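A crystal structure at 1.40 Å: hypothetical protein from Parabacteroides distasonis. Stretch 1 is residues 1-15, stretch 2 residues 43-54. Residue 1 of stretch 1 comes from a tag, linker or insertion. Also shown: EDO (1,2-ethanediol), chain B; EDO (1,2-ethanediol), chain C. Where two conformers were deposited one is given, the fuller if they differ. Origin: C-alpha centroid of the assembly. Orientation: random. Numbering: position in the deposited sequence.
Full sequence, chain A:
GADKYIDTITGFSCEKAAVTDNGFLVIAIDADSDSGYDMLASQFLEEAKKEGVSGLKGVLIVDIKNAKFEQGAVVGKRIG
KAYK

Stretch 1 (1-15) GADKYIDTITGFSCE
Stretch 2, residues 43-54: QFLEEAKKEGVS

Stretch 1 forms a short helix, residues 3-9, followed by a loop, and packs against the last turns of a helix that enters stretch 2 from earlier in the chain and ends at residue 50. The N-to-C directions of the two helices make an angle of 127°, with a closest axial approach of 10.7 Å. The register runs in reverse: Ala2 CA lies 5.6 Å from Val53 CA, Tyr5 CA 6.9 Å from Ala48 CA, and Ser13 CA 9.4 Å from Phe44 CA. The contact buries 418 Å², both sides summed.

Tyr5 contributes the most surface. Its side chain (chi1 t, chi2 68°) points toward the second helix and bridges the wide axial gap. One ring face receives Ala48 CA, 3.9 Å from the ring centroid and 15° off its normal, a CH-pi contact, while Tyr5 CE2 lies 3.7 Å from Ala48 CB. Near the ring plane, Tyr5 OH, a phenol and so a good donor to a carboxylate, gives a hydrogen bond of 2.6 Å to Glu47 OE1, carried on an extended side chain (chi1 and chi2 both t). The O of a water lies 2.8 Å from Glu47 OE1, to which it donates, and 2.8 Å from Ser13 OG, also hydrogen-bonded, linking the stretches a second time.

Phe44, with chi1 at -92° between wells and chi2 at -64°, directs its ring to the end of the first helix and the following loop. Tyr5 OH lies 3.4 Å from Phe44 CD1 and Ser13 OG 3.5 Å from Phe44 CE1, both near the ring plane, where slightly positive C-H edges suit oxygen; Ile9 CD1 adds an apolar contact 4.0 Å from Phe44 CE1.

Beyond the second helix, Glu51 leaves helical phi/psi and Gly52 adopts positive phi (85°). Val53 (phi/psi -76/118°, chi1 t) then points back toward stretch 1, its methyls packing on aliphatic carbons: Val53 CG2 lies 3.6 Å from Tyr5 CB and Val53 CG1 3.8 Å from Ala2 CB.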

ATOM      1  N   GLY A   1      15.564   0.940   1.201  1.00 33.62           N
ATOM      2  CA  GLY A   1      14.209   1.527   0.996  1.00 29.87           C
ATOM      3  C   GLY A   1      13.243   0.498   0.425  1.00 26.14           C
ATOM      4  O   GLY A   1      13.508  -0.702   0.416  1.00 27.34           O
ATOM      5  N   ALA A   2      12.118   0.982  -0.071  1.00 21.74           N
ATOM      6  CA  ALA A   2      11.034   0.123  -0.506  1.00 16.85           C
ATOM      7  C   ALA A   2      10.971  -0.119  -2.014  1.00 14.74           C
ATOM      8  O   ALA A   2      10.090  -0.846  -2.471  1.00 13.77           O
ATOM      9  CB  ALA A   2       9.698   0.709  -0.020  1.00 18.82           C
ATOM     10  N   ASP A   3      11.852   0.500  -2.796  1.00 14.94           N
ATOM     11  CA  ASP A   3      11.737   0.430  -4.268  0.80 15.50           C
ATOM     12  C   ASP A   3      11.774  -0.991  -4.818  1.00 14.64           C
ATOM     13  O   ASP A   3      11.023  -1.315  -5.717  1.00 14.56           O
ATOM     14  CB  ASP A   3      12.826   1.244  -4.984  0.80 18.42           C
ATOM     15  CG  ASP A   3      12.637   2.764  -4.874  0.80 25.69           C
ATOM     16  OD1 ASP A   3      11.604   3.250  -4.362  0.80 28.69           O
ATOM     17  OD2 ASP A   3      13.545   3.486  -5.342  0.80 31.99           O
ATOM     18  N   LYS A   4      12.661  -1.834  -4.304  1.00 14.97           N
ATOM     19  CA  LYS A   4      12.755  -3.188  -4.840  1.00 13.84           C
ATOM     20  C   LYS A   4      11.496  -3.993  -4.546  1.00 12.81           C
ATOM     21  O   LYS A   4      10.989  -4.716  -5.422  1.00 13.88           O
ATOM     22  CB  LYS A   4      14.012  -3.900  -4.349  1.00 16.15           C
ATOM     23  CG  LYS A   4      15.257  -3.189  -4.986  1.00 21.78           C
ATOM     24  CD  LYS A   4      16.594  -3.784  -4.717  1.00 30.17           C
ATOM     25  CE  LYS A   4      17.648  -2.974  -5.523  1.00 36.44           C
ATOM     26  NZ  LYS A   4      19.039  -3.420  -5.258  1.00 43.45           N
ATOM     27  N   TYR A   5      10.982  -3.843  -3.332  1.00 12.12           N
ATOM     28  CA  TYR A   5       9.722  -4.507  -2.981  1.00 10.86           C
ATOM     29  C   TYR A   5       8.555  -4.006  -3.836  1.00 10.90           C
ATOM     30  O   TYR A   5       7.817  -4.807  -4.407  1.00 11.24           O
ATOM     31  CB  TYR A   5       9.426  -4.363  -1.478  1.00 11.47           C
ATOM     32  CG  TYR A   5       8.130  -5.021  -1.066  1.00 12.13           C
ATOM     33  CD1 TYR A   5       7.976  -6.395  -1.100  1.00 11.77           C
ATOM     34  CD2 TYR A   5       7.023  -4.261  -0.692  1.00 11.38           C
ATOM     35  CE1 TYR A   5       6.769  -6.997  -0.765  1.00 11.08           C
ATOM     36  CE2 TYR A   5       5.832  -4.863  -0.345  1.00 12.19           C
ATOM     37  CZ  TYR A   5       5.686  -6.215  -0.413  1.00 10.64           C
ATOM     38  OH  TYR A   5       4.504  -6.811  -0.074  1.00 12.63           O
ATOM     39  N   ILE A   6       8.430  -2.684  -3.946  1.00 10.24           N
ATOM     40  CA  ILE A   6       7.368  -2.098  -4.764  1.00 10.27           C
ATOM     41  C   ILE A   6       7.470  -2.624  -6.217  1.00 10.57           C
ATOM     42  O   ILE A   6       6.459  -2.984  -6.838  1.00 10.71           O
ATOM     43  CB  ILE A   6       7.435  -0.552  -4.723  1.00 11.76           C
ATOM     44  CG1 ILE A   6       6.937  -0.075  -3.349  1.00 11.79           C
ATOM     45  CG2 ILE A   6       6.572   0.081  -5.854  1.00 12.65           C
ATOM     46  CD1 ILE A   6       7.191   1.378  -3.091  1.00 14.78           C
ATOM     47  N   ASP A   7       8.700  -2.643  -6.744  1.00 10.58           N
ATOM     48  CA  ASP A   7       8.884  -3.113  -8.124  1.00 12.62           C
ATOM     49  C   ASP A   7       8.600  -4.598  -8.325  1.00 11.86           C
ATOM     50  O   ASP A   7       8.410  -5.051  -9.457  1.00 12.30           O
ATOM     51  CB  ASP A   7      10.251  -2.700  -8.682  1.00 12.93           C
ATOM     52  CG  ASP A   7      10.419  -1.190  -8.825  1.00 16.26           C
ATOM     53  OD1 ASP A   7       9.401  -0.451  -8.753  1.00 18.59           O
ATOM     54  OD2 ASP A   7      11.591  -0.749  -9.011  1.00 19.50           O
ATOM     55  N   THR A   8       8.576  -5.368  -7.243  1.00 11.36           N
ATOM     56  CA  THR A   8       8.216  -6.781  -7.296  1.00 11.88           C
ATOM     57  C   THR A   8       6.707  -7.008  -7.197  1.00 11.40           C
ATOM     58  O   THR A   8       6.183  -7.905  -7.842  1.00 11.74           O
ATOM     59  CB  THR A   8       8.985  -7.564  -6.249  1.00 13.55           C
ATOM     60  OG1 THR A   8      10.386  -7.445  -6.519  1.00 17.00           O
ATOM     61  CG2 THR A   8       8.621  -9.052  -6.241  1.00 16.33           C
ATOM     62  N   ILE A   9       6.015  -6.213  -6.397  1.00 11.07           N
ATOM     63  CA  ILE A   9       4.580  -6.413  -6.233  1.00 11.13           C
ATOM     64  C   ILE A   9       3.751  -5.695  -7.306  1.00 10.82           C
ATOM     65  O   ILE A   9       2.598  -6.073  -7.523  1.00 11.43           O
ATOM     66  CB  ILE A   9       4.068  -6.019  -4.813  1.00 11.51           C
ATOM     67  CG1 ILE A   9       4.233  -4.521  -4.523  1.00 10.99           C
ATOM     68  CG2 ILE A   9       4.777  -6.839  -3.718  1.00 12.15           C
ATOM     69  CD1 ILE A   9       3.486  -4.065  -3.239  1.00 13.10           C
ATOM     70  N   THR A  10       4.316  -4.647  -7.937  1.00 11.07           N
ATOM     71  CA  THR A  10       3.563  -3.858  -8.912  1.00 10.27           C
ATOM     72  C   THR A  10       3.191  -4.706 -10.126  1.00 10.46           C
ATOM     73  O   THR A  10       4.039  -5.273 -10.802  1.00 12.84           O
ATOM     74  CB  THR A  10       4.345  -2.589  -9.316  1.00 12.04           C
ATOM     75  OG1 THR A  10       4.471  -1.747  -8.151  1.00 13.75           O
ATOM     76  CG2 THR A  10       3.618  -1.815 -10.408  1.00 14.12           C
ATOM     77  N   GLY A  11       1.887  -4.759 -10.402  1.00 10.79           N
ATOM     78  CA  GLY A  11       1.382  -5.610 -11.454  1.00 11.01           C
ATOM     79  C   GLY A  11       1.436  -7.087 -11.169  1.00 11.57           C
ATOM     80  O   GLY A  11       1.258  -7.892 -12.075  1.00 12.41           O
ATOM     81  N   PHE A  12       1.760  -7.447  -9.931  1.00 11.98           N
ATOM     82  CA  PHE A  12       1.778  -8.830  -9.484  1.00 10.66           C
ATOM     83  C   PHE A  12       0.617  -9.068  -8.503  1.00 11.44           C
ATOM     84  O   PHE A  12      -0.247  -9.870  -8.757  1.00 15.01           O
ATOM     85  CB  PHE A  12       3.127  -9.202  -8.838  1.00 11.60           C
ATOM     86  CG  PHE A  12       3.133 -10.566  -8.281  1.00 13.30           C
ATOM     87  CD1 PHE A  12       3.177 -11.652  -9.138  1.00 13.83           C
ATOM     88  CD2 PHE A  12       3.099 -10.781  -6.909  1.00 14.74           C
ATOM     89  CE1 PHE A  12       3.153 -12.941  -8.640  1.00 17.42           C
ATOM     90  CE2 PHE A  12       3.091 -12.078  -6.391  1.00 15.49           C
ATOM     91  CZ  PHE A  12       3.128 -13.159  -7.260  1.00 17.90           C
ATOM     92  N   SER A  13       0.628  -8.340  -7.399  1.00 11.10           N
ATOM     93  CA  SER A  13      -0.363  -8.462  -6.340  1.00 11.24           C
ATOM     94  C   SER A  13      -1.133  -7.152  -6.084  1.00 12.39           C
ATOM     95  O   SER A  13      -2.009  -7.066  -5.198  1.00 13.68           O
ATOM     96  CB  SER A  13       0.299  -8.951  -5.062  1.00 12.34           C
ATOM     97  OG  SER A  13       1.391  -8.130  -4.736  1.00 11.39           O
ATOM     98  N   CYS A  14      -0.802  -6.136  -6.874  1.00 11.81           N
ATOM     99  CA  CYS A  14      -1.483  -4.864  -6.851  1.00 12.02           C
ATOM    100  C   CYS A  14      -1.240  -4.165  -8.179  1.00 12.39           C
ATOM    101  O   CYS A  14      -0.533  -4.714  -9.037  1.00 13.17           O
ATOM    102  CB  CYS A  14      -0.988  -4.023  -5.699  1.00 13.29           C
ATOM    103  SG  CYS A  14       0.736  -3.416  -5.905  1.00 14.53           S
ATOM    104  N   GLU A  15      -1.872  -3.014  -8.401  1.00 11.55           N
ATOM    105  CA  GLU A  15      -1.662  -2.270  -9.632  1.00 11.31           C
ATOM    106  C   GLU A  15      -0.622  -1.178  -9.550  1.00 12.80           C
ATOM    107  O   GLU A  15       0.076  -0.940 -10.526  1.00 15.33           O
ATOM    108  CB  GLU A  15      -2.986  -1.760 -10.204  1.00 14.32           C
ATOM    109  CG  GLU A  15      -3.856  -2.955 -10.588  1.00 18.24           C
ATOM    110  CD  GLU A  15      -5.032  -2.678 -11.482  1.00 22.93           C
ATOM    111  OE1 GLU A  15      -5.125  -1.586 -12.074  1.00 20.90           O
ATOM    112  OE2 GLU A  15      -5.881  -3.613 -11.589  1.00 23.80           O
ATOM    113  N   GLN A  43      -1.575  -8.363   5.673  1.00 10.26           N
ATOM    114  CA  GLN A  43      -0.746  -9.325   4.934  1.00 11.21           C
ATOM    115  C   GLN A  43       0.379  -8.634   4.158  1.00 10.34           C
ATOM    116  O   GLN A  43       1.520  -9.115   4.154  1.00 11.17           O
ATOM    117  CB  GLN A  43      -1.607 -10.183   4.002  1.00 11.71           C
ATOM    118  CG  GLN A  43      -2.591 -11.091   4.742  1.00 15.07           C
ATOM    119  CD  GLN A  43      -1.898 -12.257   5.380  1.00 24.60           C
ATOM    120  OE1 GLN A  43      -1.651 -12.299   6.593  1.00 24.38           O
ATOM    121  NE2 GLN A  43      -1.549 -13.216   4.552  1.00 25.71           N
ATOM    122  N   PHE A  44       0.060  -7.528   3.501  1.00 10.28           N
ATOM    123  CA  PHE A  44       1.070  -6.764   2.813  1.00  9.75           C
ATOM    124  C   PHE A  44       2.123  -6.204   3.787  1.00  9.76           C
ATOM    125  O   PHE A  44       3.320  -6.180   3.491  1.00 10.86           O
ATOM    126  CB  PHE A  44       0.459  -5.625   2.009  1.00 10.56           C
ATOM    127  CG  PHE A  44       0.131  -5.979   0.586  1.00 10.38           C
ATOM    128  CD1 PHE A  44       1.143  -6.320  -0.303  1.00 12.45           C
ATOM    129  CD2 PHE A  44      -1.168  -5.888   0.115  1.00 11.42           C
ATOM    130  CE1 PHE A  44       0.864  -6.626  -1.625  1.00 12.58           C
ATOM    131  CE2 PHE A  44      -1.468  -6.179  -1.219  1.00 13.29           C
ATOM    132  CZ  PHE A  44      -0.454  -6.556  -2.087  1.00 13.69           C
ATOM    133  N   LEU A  45       1.680  -5.714   4.947  1.00  9.36           N
ATOM    134  CA  LEU A  45       2.652  -5.170   5.915  1.00 10.72           C
ATOM    135  C   LEU A  45       3.622  -6.251   6.364  1.00 11.61           C
ATOM    136  O   LEU A  45       4.827  -6.044   6.409  1.00 13.03           O
ATOM    137  CB  LEU A  45       1.932  -4.540   7.107  1.00 11.82           C
ATOM    138  CG  LEU A  45       2.783  -3.887   8.196  1.00 11.56           C
ATOM    139  CD1 LEU A  45       3.703  -2.792   7.639  1.00 14.86           C
ATOM    140  CD2 LEU A  45       1.876  -3.368   9.336  1.00 14.10           C
ATOM    141  N   GLU A  46       3.091  -7.426   6.675  1.00 10.45           N
ATOM    142  CA  GLU A  46       3.947  -8.540   7.077  1.00 11.59           C
ATOM    143  C   GLU A  46       4.924  -8.935   5.966  1.00 11.27           C
ATOM    144  O   GLU A  46       6.109  -9.214   6.220  1.00 12.94           O
ATOM    145  CB  GLU A  46       3.078  -9.751   7.493  1.00 14.17           C
ATOM    146  CG  GLU A  46       3.850 -11.000   7.952  1.00 23.11           C
ATOM    147  CD  GLU A  46       2.937 -12.172   8.369  1.00 33.54           C
ATOM    148  OE1 GLU A  46       1.784 -11.920   8.802  1.00 37.47           O
ATOM    149  OE2 GLU A  46       3.379 -13.345   8.263  1.00 37.35           O
ATOM    150  N   GLU A  47       4.439  -8.992   4.737  1.00 11.15           N
ATOM    151  CA  GLU A  47       5.290  -9.371   3.620  1.00 11.92           C
ATOM    152  C   GLU A  47       6.379  -8.346   3.360  1.00 10.54           C
ATOM    153  O   GLU A  47       7.519  -8.719   3.130  1.00 10.95           O
ATOM    154  CB  GLU A  47       4.452  -9.539   2.381  1.00 11.40           C
ATOM    155  CG  GLU A  47       5.207 -10.100   1.201  1.00 11.83           C
ATOM    156  CD  GLU A  47       4.303 -10.308  -0.021  1.00 12.49           C
ATOM    157  OE1 GLU A  47       4.041  -9.321  -0.774  1.00 13.98           O
ATOM    158  OE2 GLU A  47       3.817 -11.466  -0.171  1.00 18.92           O
ATOM    159  N   ALA A  48       6.032  -7.056   3.385  1.00 10.55           N
ATOM    160  CA  ALA A  48       7.010  -5.998   3.180  1.00 10.14           C
ATOM    161  C   ALA A  48       8.138  -6.157   4.234  1.00 11.28           C
ATOM    162  O   ALA A  48       9.299  -6.069   3.892  1.00 11.75           O
ATOM    163  CB  ALA A  48       6.347  -4.614   3.287  1.00 11.86           C
ATOM    164  N   LYS A  49       7.775  -6.357   5.500  0.50 11.37           N
ATOM    165  CA  LYS A  49       8.776  -6.481   6.540  0.50 12.98           C
ATOM    166  C   LYS A  49       9.606  -7.755   6.341  0.50 12.98           C
ATOM    167  O   LYS A  49      10.835  -7.745   6.562  0.50 14.15           O
ATOM    168  CB  LYS A  49       8.127  -6.439   7.913  0.50 12.90           C
ATOM    169  CG  LYS A  49       7.694  -5.036   8.344  0.50 17.06           C
ATOM    170  CD  LYS A  49       6.721  -5.067   9.527  0.50 19.32           C
ATOM    171  CE  LYS A  49       7.143  -6.054  10.622  0.50 26.54           C
ATOM    172  NZ  LYS A  49       5.995  -6.404  11.529  0.50 28.67           N
ATOM    173  N   LYS A  50       8.947  -8.842   5.917  1.00 12.29           N
ATOM    174  CA  LYS A  50       9.672 -10.096   5.652  0.50 13.13           C
ATOM    175  C   LYS A  50      10.719  -9.913   4.535  1.00 12.59           C
ATOM    176  O   LYS A  50      11.780 -10.532   4.569  1.00 13.36           O
ATOM    177  CB  LYS A  50       8.694 -11.225   5.325  0.50 13.02           C
ATOM    178  CG  LYS A  50       9.328 -12.620   5.175  0.50 14.32           C
ATOM    179  CD  LYS A  50       8.365 -13.633   4.556  0.50 14.97           C
ATOM    180  CE  LYS A  50       9.100 -14.899   4.070  0.50 15.90           C
ATOM    181  NZ  LYS A  50      10.061 -14.629   2.962  0.50 19.16           N
ATOM    182  N   GLU A  51      10.418  -9.053   3.570  1.00 12.02           N
ATOM    183  CA  GLU A  51      11.322  -8.753   2.468  1.00 12.40           C
ATOM    184  C   GLU A  51      12.284  -7.619   2.807  1.00 13.24           C
ATOM    185  O   GLU A  51      13.017  -7.142   1.933  1.00 14.57           O
ATOM    186  CB  GLU A  51      10.507  -8.425   1.202  1.00 12.64           C
ATOM    187  CG  GLU A  51       9.517  -9.516   0.708  1.00 12.47           C
ATOM    188  CD  GLU A  51      10.152 -10.791   0.175  1.00 13.59           C
ATOM    189  OE1 GLU A  51      11.327 -11.077   0.465  1.00 16.97           O
ATOM    190  OE2 GLU A  51       9.408 -11.568  -0.478  1.00 20.98           O
ATOM    191  N   GLY A  52      12.318  -7.216   4.084  1.00 13.76           N
ATOM    192  CA  GLY A  52      13.305  -6.297   4.587  1.00 14.94           C
ATOM    193  C   GLY A  52      13.019  -4.819   4.429  1.00 14.24           C
ATOM    194  O   GLY A  52      13.921  -3.997   4.609  1.00 14.79           O
ATOM    195  N   VAL A  53      11.773  -4.469   4.139  1.00 12.21           N
ATOM    196  CA  VAL A  53      11.400  -3.061   4.113  1.00 12.42           C
ATOM    197  C   VAL A  53      11.276  -2.581   5.549  1.00 13.01           C
ATOM    198  O   VAL A  53      10.433  -3.064   6.271  1.00 18.49           O
ATOM    199  CB  VAL A  53      10.088  -2.824   3.320  1.00 11.74           C
ATOM    200  CG1 VAL A  53       9.758  -1.336   3.228  1.00 14.87           C
ATOM    201  CG2 VAL A  53      10.179  -3.454   1.896  1.00 15.05           C
ATOM    202  N   SER A  54      12.100  -1.615   5.909  1.00 16.02           N
ATOM    203  CA  SER A  54      12.143  -1.086   7.269  1.00 17.10           C
ATOM    204  C   SER A  54      11.464   0.267   7.329  1.00 18.66           C
ATOM    205  O   SER A  54      11.278   0.938   6.317  1.00 20.92           O
ATOM    206  CB  SER A  54      13.606  -0.999   7.769  1.00 19.96           C
ATOM    207  OG  SER A  54      14.366  -0.119   6.996  1.00 26.11           O
TER
HETATM  208  C1  EDO B 200       7.466 -10.725  -2.594  1.00 34.00           C
HETATM  209  O1  EDO B 200       6.966 -11.191  -1.331  1.00 31.31           O
HETATM  210  C2  EDO B 200       6.458  -9.807  -3.243  1.00 30.33           C
HETATM  211  O2  EDO B 200       5.650 -10.520  -4.172  1.00 22.38           O
HETATM  212  C1  EDO C 201      -1.117 -10.045  -0.166  1.00 31.67           C
HETATM  213  O1  EDO C 201      -1.276 -10.475  -1.530  1.00 35.72           O
HETATM  214  C2  EDO C 201       0.330 -10.104   0.275  1.00 32.85           C
HETATM  215  O2  EDO C 201       0.860 -11.414  -0.012  1.00 38.65           O
HETATM  216  O   HOH W   1       2.971  -9.896  -3.277  1.00 15.61           O